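Local coordinates for mitochondrial RNA-binding protein 2 (Trypanosoma brucei, PDB 2GIA) that binds guide RNA together with its partner MRP1 and acts in RNA matchmaking during mitochondrial RNA editing, at the interface of chains A and B. Numbering follows the deposited sequence. Chains: chain A, mitochondrial RNA-binding protein 2; chain B, mitochondrial RNA-binding protein 1.

The interface of chains A and B. Residues chain A 103, 106-107, 110, 177, 181; chain B 130, 133-134, 136-137.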
# COMPACT_ATOMS: atom_id res chain seq x y z
N ALA A 103 9.68 -12.91 -3.03
CA ALA A 103 10.51 -12.10 -2.10
C ALA A 103 11.94 -11.96 -2.59
O ALA A 103 12.60 -10.96 -2.29
CB ALA A 103 10.50 -12.73 -0.67
N LEU A 106 11.79 -9.20 -5.15
CA LEU A 106 11.59 -7.96 -4.38
C LEU A 106 12.88 -7.52 -3.67
O LEU A 106 13.19 -6.33 -3.60
CB LEU A 106 10.46 -8.17 -3.36
CG LEU A 106 9.05 -8.11 -3.96
CD1 LEU A 106 8.06 -8.66 -2.84
CD2 LEU A 106 8.65 -6.62 -4.38
N ALA A 107 13.65 -8.48 -3.16
CA ALA A 107 14.90 -8.12 -2.48
C ALA A 107 15.85 -7.42 -3.44
O ALA A 107 16.58 -6.48 -3.05
CB ALA A 107 15.59 -9.38 -1.87
N GLU A 110 14.35 -3.84 -4.24
CA GLU A 110 14.42 -2.99 -3.07
C GLU A 110 15.85 -2.70 -2.65
O GLU A 110 16.06 -1.99 -1.66
CB GLU A 110 13.60 -3.63 -1.91
CG GLU A 110 12.10 -3.66 -2.31
CD GLU A 110 11.21 -4.29 -1.27
OE1 GLU A 110 11.70 -4.52 -0.14
OE2 GLU A 110 10.03 -4.59 -1.60
N GLN A 177 7.92 -3.89 -9.13
CA GLN A 177 7.93 -3.93 -7.66
C GLN A 177 6.53 -3.81 -7.06
O GLN A 177 6.22 -4.51 -6.10
CB GLN A 177 8.84 -2.83 -7.12
CG GLN A 177 9.25 -3.03 -5.65
CD GLN A 177 8.22 -2.56 -4.61
OE1 GLN A 177 7.32 -1.79 -4.93
NE2 GLN A 177 8.38 -3.02 -3.34
N THR A 181 4.57 -6.80 -5.08
CA THR A 181 4.04 -6.41 -3.75
C THR A 181 2.59 -6.82 -3.66
O THR A 181 2.16 -7.35 -2.63
CB THR A 181 4.19 -4.89 -3.54
OG1 THR A 181 5.58 -4.62 -3.44
CG2 THR A 181 3.46 -4.36 -2.21
N HIS B 130 16.08 -12.58 1.97
CA HIS B 130 14.73 -12.54 1.39
C HIS B 130 13.64 -12.74 2.45
O HIS B 130 12.50 -12.32 2.24
CB HIS B 130 14.57 -13.56 0.24
CG HIS B 130 14.75 -14.98 0.67
ND1 HIS B 130 13.70 -15.80 1.00
CD2 HIS B 130 15.87 -15.72 0.84
CE1 HIS B 130 14.16 -16.99 1.35
NE2 HIS B 130 15.48 -16.96 1.27
N VAL B 133 12.71 -9.40 3.71
CA VAL B 133 11.75 -8.74 2.79
C VAL B 133 10.33 -9.31 3.01
O VAL B 133 9.33 -8.57 3.08
CB VAL B 133 12.17 -8.98 1.34
CG1 VAL B 133 11.08 -8.42 0.35
CG2 VAL B 133 13.55 -8.32 1.13
N THR B 134 10.24 -10.62 3.16
CA THR B 134 8.96 -11.29 3.42
C THR B 134 8.31 -10.70 4.71
O THR B 134 7.12 -10.34 4.72
CB THR B 134 9.23 -12.82 3.61
OG1 THR B 134 9.71 -13.36 2.36
CG2 THR B 134 7.95 -13.53 4.03
N GLU B 136 9.00 -7.72 6.27
CA GLU B 136 8.62 -6.32 6.06
C GLU B 136 7.28 -6.22 5.30
O GLU B 136 6.39 -5.46 5.71
CB GLU B 136 9.70 -5.58 5.22
CG GLU B 136 11.03 -5.33 5.97
CD GLU B 136 12.18 -4.89 5.06
OE1 GLU B 136 13.19 -4.40 5.60
OE2 GLU B 136 12.10 -5.06 3.81
N HIS B 137 7.14 -6.96 4.19
CA HIS B 137 5.89 -6.88 3.43
C HIS B 137 4.68 -7.35 4.24
O HIS B 137 3.60 -6.75 4.17
CB HIS B 137 6.00 -7.69 2.14
CG HIS B 137 6.74 -6.97 1.05
ND1 HIS B 137 6.11 -6.46 -0.06
CD2 HIS B 137 8.04 -6.60 0.95
CE1 HIS B 137 6.99 -5.79 -0.80
NE2 HIS B 137 8.17 -5.86 -0.20
O HOH W 1 3.33 -7.25 -0.22
O HOH W 2 10.21 -4.44 1.95
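B:His137, on helix 130-145 of MRP1, meets A:Glu110 of MRP2, in the loop directly after helix 100-109, tip to tip, and its ring is the polar centre of this part of the MRP1/MRP2 interface. From CB the side chain turns so that CG stands anti to its own carbonyl carbon (chi1 -80°), which carries the imidazole across to chain A. The ring's CD2 runs past A:Glu110, 3.8 Å from the carboxylate oxygen OE2. NE2 donates a hydrogen bond to that same OE2 at 2.7 Å, with an angle of 157° at the hydrogen; the acceptor lies in the ring plane and offers its syn lone pair, and ring and carboxylate are nearly coplanar. At CE1 the ring edge faces A:Thr181, whose hydroxyl OG1 lies in the ring plane 3.2 Å from that carbon. Threonine suits this place because OG1 donates to the carbonyl O of A:Gln177 and still presents its oxygen to the ring edge. ND1 ends the circuit on water 1, 2.9 Å from its oxygen, and this water also binds the carbonyl O of A:Thr181. Histidine suits because both ring nitrogens find polar partners while one face takes a CH-pi contact from methyl CD1 of A:Leu106, 3.9 Å from the centroid.

A:Gln177 is the second-shell support: its amide donor NE2 reaches A:Glu110 OE2 from the anti side, out of the carboxylate plane, at 2.9 Å. Two donors thus grip one oxygen, which should limit the carboxylate's rotation. Glutamate has a second oxygen, OE1, which shares water 2 with B:Glu136 OE2; this water may ease repulsion between two probably charged acids.

Beside this network, beta-branched B:Val133 offers two methyls to two neighbours: CG1 meets A:Leu106 CB, while CG2 lies 3.8 Å from A:Ala107 CB. The small A:Ala107 methyl probably lets the helices come close. Polar bonding and apolar packing together help join MRP2 to MRP1 in the guide-RNA-binding complex.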